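Local atomic coordinates of leucine aminopeptidase 2, chloroplastic (Streptomyces sp. BC16019, PDB entry 5LHJ), a protein that acts as a metal-dependent M17-family aminopeptidase in bottromycin maturation and probably removes unsubstituted N-terminal amino acids from peptides. Residues G223-T228 with D327-L332; D333-E338 with V428-N433. All blocks are in the same frame, centred on the assembly; numbering follows the deposited sequence.

Contact 1 of 2, residues G223-T228 with D327-L332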
ATOM      1  N   GLY A 223     -31.472  10.761 -24.925  1.00 21.57           N
ATOM      2  CA  GLY A 223     -30.075  10.762 -25.369  1.00 21.20           C
ATOM      3  C   GLY A 223     -29.072  11.117 -24.277  1.00 20.31           C
ATOM      4  O   GLY A 223     -27.978  11.630 -24.578  1.00 20.24           O
ATOM      5  N   LEU A 224     -29.432  10.832 -23.024  1.00 19.31           N
ATOM      6  CA  LEU A 224     -28.544  11.068 -21.871  1.00 18.67           C
ATOM      7  C   LEU A 224     -27.606   9.863 -21.751  1.00 18.36           C
ATOM      8  O   LEU A 224     -27.759   9.007 -20.873  1.00 18.26           O
ATOM      9  CB  LEU A 224     -29.361  11.287 -20.589  1.00 18.52           C
ATOM     10  CG  LEU A 224     -30.419  12.405 -20.645  1.00 18.40           C
ATOM     11  CD1 LEU A 224     -31.204  12.509 -19.351  1.00 18.29           C
ATOM     12  CD2 LEU A 224     -29.804  13.746 -20.993  1.00 18.58           C
ATOM     13  N   THR A 225     -26.629   9.827 -22.656  1.00 18.18           N
ATOM     14  CA  THR A 225     -25.773   8.658 -22.869  0.61 18.26           C
ATOM     15  C   THR A 225     -24.903   8.342 -21.669  1.00 17.83           C
ATOM     16  O   THR A 225     -24.668   7.181 -21.358  1.00 17.82           O
ATOM     17  CB  THR A 225     -24.837   8.860 -24.079  0.61 18.62           C
ATOM     18  OG1 THR A 225     -25.576   9.443 -25.161  0.61 19.10           O
ATOM     19  CG2 THR A 225     -24.233   7.539 -24.521  0.61 18.83           C
ATOM     20  N   GLY A 226     -24.412   9.387 -21.013  1.00 17.50           N
ATOM     21  CA  GLY A 226     -23.564   9.209 -19.835  1.00 17.24           C
ATOM     22  C   GLY A 226     -24.314   8.513 -18.711  1.00 17.19           C
ATOM     23  O   GLY A 226     -23.820   7.556 -18.117  1.00 17.35           O
ATOM     24  N   LEU A 227     -25.532   8.980 -18.441  1.00 17.16           N
ATOM     25  CA  LEU A 227     -26.388   8.376 -17.418  1.00 17.17           C
ATOM     26  C   LEU A 227     -26.658   6.889 -17.691  1.00 17.62           C
ATOM     27  O   LEU A 227     -26.498   6.055 -16.797  1.00 17.37           O
ATOM     28  CB  LEU A 227     -27.714   9.146 -17.317  1.00 17.24           C
ATOM     29  CG  LEU A 227     -28.802   8.548 -16.414  1.00 17.36           C
ATOM     30  CD1 LEU A 227     -28.348   8.438 -14.969  1.00 17.22           C
ATOM     31  CD2 LEU A 227     -30.048   9.415 -16.517  1.00 17.45           C
ATOM     32  N   THR A 228     -27.075   6.561 -18.912  1.00 18.81           N
ATOM     33  CA  THR A 228     -27.381   5.161 -19.258  1.00 19.75           C
ATOM     34  C   THR A 228     -26.112   4.269 -19.249  1.00 19.00           C
ATOM     35  O   THR A 228     -26.176   3.147 -18.771  1.00 19.07           O
ATOM     36  CB  THR A 228     -28.190   5.048 -20.562  1.00 21.36           C
ATOM     37  OG1 THR A 228     -27.530   5.727 -21.608  1.00 23.24           O
ATOM     38  CG2 THR A 228     -29.525   5.687 -20.395  1.00 21.80           C
ATOM     39  N   ASP A 327     -13.845   2.511 -22.640  1.00 20.25           N
ATOM     40  CA  ASP A 327     -15.082   2.804 -23.369  1.00 20.73           C
ATOM     41  C   ASP A 327     -15.170   4.279 -23.711  1.00 19.48           C
ATOM     42  O   ASP A 327     -14.567   5.119 -23.041  1.00 18.83           O
ATOM     43  CB  ASP A 327     -16.317   2.384 -22.581  1.00 21.85           C
ATOM     44  CG  ASP A 327     -16.548   0.876 -22.605  1.00 24.09           C
ATOM     45  OD1 ASP A 327     -15.801   0.150 -23.313  1.00 26.94           O
ATOM     46  OD2 ASP A 327     -17.488   0.429 -21.914  1.00 26.58           O
ATOM     47  N   VAL A 328     -15.904   4.567 -24.776  1.00 18.72           N
ATOM     48  CA  VAL A 328     -16.115   5.933 -25.209  1.00 18.78           C
ATOM     49  C   VAL A 328     -17.610   6.203 -25.196  1.00 18.89           C
ATOM     50  O   VAL A 328     -18.402   5.422 -25.755  1.00 18.63           O
ATOM     51  CB  VAL A 328     -15.464   6.203 -26.590  1.00 18.93           C
ATOM     52  CG1 VAL A 328     -15.889   7.556 -27.147  1.00 19.26           C
ATOM     53  CG2 VAL A 328     -13.951   6.131 -26.475  1.00 18.97           C
ATOM     54  N   VAL A 329     -17.983   7.310 -24.555  1.00 18.68           N
ATOM     55  CA  VAL A 329     -19.358   7.790 -24.515  1.00 18.89           C
ATOM     56  C   VAL A 329     -19.517   8.910 -25.546  1.00 19.37           C
ATOM     57  O   VAL A 329     -18.755   9.881 -25.534  1.00 18.79           O
ATOM     58  CB  VAL A 329     -19.730   8.306 -23.106  1.00 19.18           C
ATOM     59  CG1 VAL A 329     -21.104   8.969 -23.115  1.00 19.50           C
ATOM     60  CG2 VAL A 329     -19.673   7.160 -22.102  1.00 19.26           C
ATOM     61  N   ARG A 330     -20.509   8.770 -26.427  1.00 20.07           N
ATOM     62  CA  ARG A 330     -20.902   9.834 -27.352  1.00 21.16           C
ATOM     63  C   ARG A 330     -22.086  10.584 -26.741  1.00 20.06           C
ATOM     64  O   ARG A 330     -23.182  10.034 -26.610  1.00 19.57           O
ATOM     65  CB  ARG A 330     -21.268   9.239 -28.718  1.00 23.54           C
ATOM     66  CG  ARG A 330     -21.886  10.202 -29.733  1.00 26.70           C
ATOM     67  CD  ARG A 330     -20.933  10.755 -30.767  1.00 29.87           C
ATOM     68  NE  ARG A 330     -20.034   9.761 -31.369  1.00 33.05           N
ATOM     69  CZ  ARG A 330     -19.052  10.058 -32.224  1.00 35.76           C
ATOM     70  NH1 ARG A 330     -18.852  11.318 -32.617  1.00 37.75           N
ATOM     71  NH2 ARG A 330     -18.257   9.092 -32.683  1.00 37.02           N
ATOM     72  N   HIS A 331     -21.855  11.850 -26.406  1.00 19.13           N
ATOM     73  CA  HIS A 331     -22.818  12.643 -25.651  1.00 18.95           C
ATOM     74  C   HIS A 331     -23.898  13.250 -26.536  1.00 19.36           C
ATOM     75  O   HIS A 331     -23.827  13.183 -27.779  1.00 19.35           O
ATOM     76  CB  HIS A 331     -22.090  13.751 -24.876  1.00 18.63           C
ATOM     77  CG  HIS A 331     -21.203  13.236 -23.788  1.00 18.07           C
ATOM     78  ND1 HIS A 331     -21.686  12.763 -22.587  1.00 17.84           N
ATOM     79  CD2 HIS A 331     -19.857  13.129 -23.717  1.00 18.03           C
ATOM     80  CE1 HIS A 331     -20.675  12.383 -21.826  1.00 17.83           C
ATOM     81  NE2 HIS A 331     -19.556  12.591 -22.490  1.00 17.79           N
ATOM     82  N   LEU A 332     -24.887  13.855 -25.879  1.00 19.36           N
ATOM     83  CA  LEU A 332     -26.022  14.530 -26.543  1.00 19.99           C
ATOM     84  C   LEU A 332     -25.617  15.665 -27.503  1.00 20.24           C
ATOM     85  O   LEU A 332     -26.348  15.936 -28.470  1.00 20.99           O
ATOM     86  CB  LEU A 332     -26.979  15.071 -25.462  1.00 20.05           C
ATOM     87  CG  LEU A 332     -28.292  15.754 -25.875  1.00 20.37           C
ATOM     88  CD1 LEU A 332     -29.151  14.799 -26.671  1.00 20.53           C
ATOM     89  CD2 LEU A 332     -29.044  16.198 -24.625  1.00 20.25           C
TER
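Thr225, in the first turn of helix 225-231, meets strand 328-330 and the turn after it. One hydrogen bond joins the two segments: Thr225 OG1 donates to Arg330 O at 2.9 Å. The hydroxyl lies 18° from the carbonyl plane, and the C=O...donor angle is 153°. OG1 sits beside its own backbone N, anti to the carbonyl carbon (chi1 -44°). Thr225 has a second conformer, so its side-chain contacts hold for the one described.

Van der Waals contacts flank this bond. Thr225 CG2 makes an apolar contact with Val329 CG1 at 3.7 Å, the two side chains running antiparallel past one another. Val329 CG1 also lies over one face of the His331 ring, toward the rim, and comes 3.9 Å from Gly226 N. Leu332 CB packs on Gly223 O at 3.7 Å. The apolar pair Leu224 CD2 and Leu332 CD2 is looser, at 4.4 Å.

Asp352 of helix 345-358 is hydrogen-bonded through OD2 to Gly226 N and His331 ND1, and through OD1 to Leu332 N. His331 NE2 is bonded to Thr337 OG1, which holds the ring at both nitrogens. Asp352 OD2 lies at the N-terminal end of helix 225-231, whose dipole would probably favour its negative charge. Within the M17 catalytic domain, the link between this helix start, with Leu224 at the N-cap, and the turn after strand 328-330 thus rests largely on one shared carboxylate.

Contact 2 of 2, residues D333-E338 with V428-N433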
ATOM      1  N   ASP A 333     -24.483  16.320 -27.250  1.00 19.61           N
ATOM      2  CA  ASP A 333     -23.949  17.366 -28.132  1.00 20.04           C
ATOM      3  C   ASP A 333     -23.021  16.833 -29.241  1.00 20.08           C
ATOM      4  O   ASP A 333     -22.426  17.625 -29.968  1.00 20.58           O
ATOM      5  CB  ASP A 333     -23.241  18.478 -27.338  1.00 20.04           C
ATOM      6  CG  ASP A 333     -21.950  18.013 -26.641  1.00 19.68           C
ATOM      7  OD1 ASP A 333     -21.598  16.825 -26.696  1.00 19.56           O
ATOM      8  OD2 ASP A 333     -21.301  18.870 -26.014  1.00 20.29           O
ATOM      9  N   GLY A 334     -22.906  15.513 -29.362  1.00 19.86           N
ATOM     10  CA  GLY A 334     -22.054  14.880 -30.363  1.00 20.26           C
ATOM     11  C   GLY A 334     -20.593  14.705 -29.985  1.00 19.87           C
ATOM     12  O   GLY A 334     -19.851  14.037 -30.723  1.00 20.84           O
ATOM     13  N   THR A 335     -20.158  15.269 -28.852  1.00 19.13           N
ATOM     14  CA  THR A 335     -18.762  15.136 -28.422  1.00 18.56           C
ATOM     15  C   THR A 335     -18.569  13.835 -27.657  1.00 18.12           C
ATOM     16  O   THR A 335     -19.531  13.212 -27.215  1.00 17.78           O
ATOM     17  CB  THR A 335     -18.277  16.326 -27.561  1.00 18.81           C
ATOM     18  OG1 THR A 335     -18.944  16.350 -26.287  1.00 18.69           O
ATOM     19  CG2 THR A 335     -18.501  17.627 -28.272  1.00 19.20           C
ATOM     20  N   THR A 336     -17.311  13.435 -27.502  1.00 17.45           N
ATOM     21  CA  THR A 336     -16.983  12.120 -26.971  1.00 17.28           C
ATOM     22  C   THR A 336     -16.107  12.195 -25.727  1.00 16.93           C
ATOM     23  O   THR A 336     -15.231  13.054 -25.612  1.00 17.35           O
ATOM     24  CB  THR A 336     -16.298  11.231 -28.018  1.00 17.31           C
ATOM     25  OG1 THR A 336     -15.103  11.872 -28.487  1.00 17.49           O
ATOM     26  CG2 THR A 336     -17.231  10.964 -29.175  1.00 17.69           C
ATOM     27  N   THR A 337     -16.340  11.261 -24.813  1.00 16.56           N
ATOM     28  CA  THR A 337     -15.527  11.116 -23.608  1.00 16.44           C
ATOM     29  C   THR A 337     -15.012   9.701 -23.487  1.00 16.40           C
ATOM     30  O   THR A 337     -15.781   8.745 -23.596  1.00 16.85           O
ATOM     31  CB  THR A 337     -16.344  11.443 -22.347  1.00 16.34           C
ATOM     32  OG1 THR A 337     -16.799  12.800 -22.406  1.00 16.62           O
ATOM     33  CG2 THR A 337     -15.546  11.233 -21.071  1.00 16.49           C
ATOM     34  N   GLU A 338     -13.713   9.588 -23.227  1.00 16.48           N
ATOM     35  CA  GLU A 338     -13.057   8.328 -22.934  1.00 16.97           C
ATOM     36  C   GLU A 338     -13.083   8.071 -21.432  1.00 16.78           C
ATOM     37  O   GLU A 338     -12.665   8.934 -20.651  1.00 16.60           O
ATOM     38  CB  GLU A 338     -11.610   8.359 -23.407  1.00 17.57           C
ATOM     39  CG  GLU A 338     -10.884   7.038 -23.212  1.00 18.46           C
ATOM     40  CD  GLU A 338      -9.397   7.093 -23.526  1.00 19.28           C
ATOM     41  OE1 GLU A 338      -8.798   8.194 -23.604  1.00 19.49           O
ATOM     42  OE2 GLU A 338      -8.813   6.001 -23.664  1.00 20.17           O
ATOM     43  N   VAL A 428      -7.842   9.189 -27.827  1.00 20.64           N
ATOM     44  CA  VAL A 428      -8.904   8.516 -28.589  1.00 20.90           C
ATOM     45  C   VAL A 428     -10.145   9.400 -28.764  1.00 20.37           C
ATOM     46  O   VAL A 428     -10.687   9.495 -29.860  1.00 20.27           O
ATOM     47  CB  VAL A 428      -9.282   7.181 -27.896  1.00 21.70           C
ATOM     48  CG1 VAL A 428     -10.509   6.535 -28.525  1.00 22.69           C
ATOM     49  CG2 VAL A 428      -8.096   6.219 -27.959  1.00 22.54           C
ATOM     50  N   ALA A 429     -10.612  10.010 -27.679  1.00 19.29           N
ATOM     51  CA  ALA A 429     -11.848  10.801 -27.706  1.00 18.65           C
ATOM     52  C   ALA A 429     -11.570  12.307 -27.591  1.00 18.25           C
ATOM     53  O   ALA A 429     -10.408  12.746 -27.592  1.00 18.06           O
ATOM     54  CB  ALA A 429     -12.774  10.324 -26.607  1.00 18.62           C
ATOM     55  N   ASP A 430     -12.637  13.107 -27.503  1.00 17.91           N
ATOM     56  CA  ASP A 430     -12.475  14.551 -27.322  1.00 17.95           C
ATOM     57  C   ASP A 430     -11.895  14.924 -25.954  1.00 17.73           C
ATOM     58  O   ASP A 430     -11.205  15.934 -25.832  1.00 17.53           O
ATOM     59  CB  ASP A 430     -13.799  15.298 -27.541  1.00 18.26           C
ATOM     60  CG  ASP A 430     -14.340  15.156 -28.943  1.00 18.69           C
ATOM     61  OD1 ASP A 430     -13.550  14.964 -29.912  1.00 19.52           O
ATOM     62  OD2 ASP A 430     -15.578  15.244 -29.081  1.00 18.58           O
ATOM     63  N   ARG A 431     -12.178  14.107 -24.937  1.00 17.17           N
ATOM     64  CA  ARG A 431     -11.685  14.342 -23.592  1.00 16.97           C
ATOM     65  C   ARG A 431     -11.651  13.042 -22.811  1.00 16.59           C
ATOM     66  O   ARG A 431     -12.272  12.045 -23.221  1.00 16.42           O
ATOM     67  CB  ARG A 431     -12.602  15.317 -22.857  1.00 17.15           C
ATOM     68  CG  ARG A 431     -14.022  14.789 -22.727  1.00 17.41           C
ATOM     69  CD  ARG A 431     -14.949  15.809 -22.127  1.00 17.99           C
ATOM     70  NE  ARG A 431     -15.408  16.850 -23.036  1.00 18.07           N
ATOM     71  CZ  ARG A 431     -16.288  16.705 -24.026  1.00 18.52           C
ATOM     72  NH1 ARG A 431     -16.792  15.520 -24.354  1.00 18.29           N
ATOM     73  NH2 ARG A 431     -16.663  17.774 -24.707  1.00 19.10           N
ATOM     74  N   VAL A 432     -10.958  13.081 -21.680  1.00 16.21           N
ATOM     75  CA  VAL A 432     -10.997  11.993 -20.687  1.00 16.28           C
ATOM     76  C   VAL A 432     -11.827  12.402 -19.474  1.00 16.02           C
ATOM     77  O   VAL A 432     -11.991  13.593 -19.209  1.00 16.01           O
ATOM     78  CB  VAL A 432      -9.595  11.582 -20.181  1.00 16.42           C
ATOM     79  CG1 VAL A 432      -8.749  11.067 -21.326  1.00 16.89           C
ATOM     80  CG2 VAL A 432      -8.881  12.721 -19.427  1.00 16.42           C
ATOM     81  N   ASN A 433     -12.315  11.409 -18.730  1.00 15.89           N
ATOM     82  CA  ASN A 433     -12.938  11.672 -17.425  1.00 15.65           C
ATOM     83  C   ASN A 433     -11.981  11.601 -16.250  1.00 16.00           C
ATOM     84  O   ASN A 433     -12.413  11.835 -15.119  1.00 16.15           O
ATOM     85  CB  ASN A 433     -14.170  10.785 -17.182  1.00 15.47           C
ATOM     86  CG  ASN A 433     -13.822   9.359 -16.786  1.00 15.32           C
ATOM     87  OD1 ASN A 433     -12.791   8.815 -17.169  1.00 15.30           O
ATOM     88  ND2 ASN A 433     -14.705   8.750 -16.000  1.00 15.31           N
TER
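The Arg431 guanidinium meets Thr335 OG1 at its edge, 9° from its plane. Arg431 NH1 (3.0 Å) and NH2 (3.1 Å) both donate to Thr335 OG1, an end-on grip. Thr337 OG1 is also near the plane and takes a weak bond from Arg431 NH1. Thr336 O approaches obliquely. The arginine chain bends at chi3 (78°). Its NE forms a salt bridge with Asp450, and Thr337 OG1 is also hydrogen-bonded to His331 NE2. The Asp430 carboxylate is met from above its plane, 46° out, by Thr336 N, which donates to Asp430 OD2 at 3.0 Å.

Thr335 OG1 in turn donates to Asp333 OD1 at 2.7 Å, on the syn side. OD1 also accepts from Thr335 N, which makes an Asx turn. This fixes the hydroxyl that the arginine grips. Thr336 OG1 accepts from Asp430 N at 2.9 Å, while Ala429 CB packs against the same oxygen.

Farther along, the backbones pair in parallel. Glu338 N donates to Arg431 O at 2.8 Å, and Asn433 N to Glu338 O at 3.2 Å. The Glu338 and Val432 side chains run alongside one another, pointing the same way.

Asn433 bonds to Thr340 and lies about 6 Å, side chain to side chain, from Glu345, which with Asp343 binds manganese in a crystal structure of this protein, though no metal is bound to this chain; Tyr145 and Ser147 of the second subunit bond to Thr336 and Asp430. Strand 336-338 lies between 328-330 and the weakly bonded 431-432 in a small mixed sheet, with helix 440-449 packed on Thr337 and Arg431 through Phe447.

Overall arrangement
Both contacts belong to the catalytic domain and share one small sheet. Contact 1 sets the start of a helix against strand 328-330, an outer strand of that sheet. Contact 2 pairs the middle strand 336-338 with the weakly bonded outer strand 431-432. Their centres are 10 Å apart, and they join directly: His331 NE2 and Thr337 OG1 are 2.8 Å apart, and Val329 N is 2.8 Å from Thr337 O. Contact 2 is the more buried and the more polar, with backbone pairing and a gripped arginine. Contact 1 is partly buried, smaller and more apolar. It meets the second subunit mainly by packing and a weak hydrogen bond from Gly189 of that subunit to Asp327, contact 2 by ordinary hydrogen bonds.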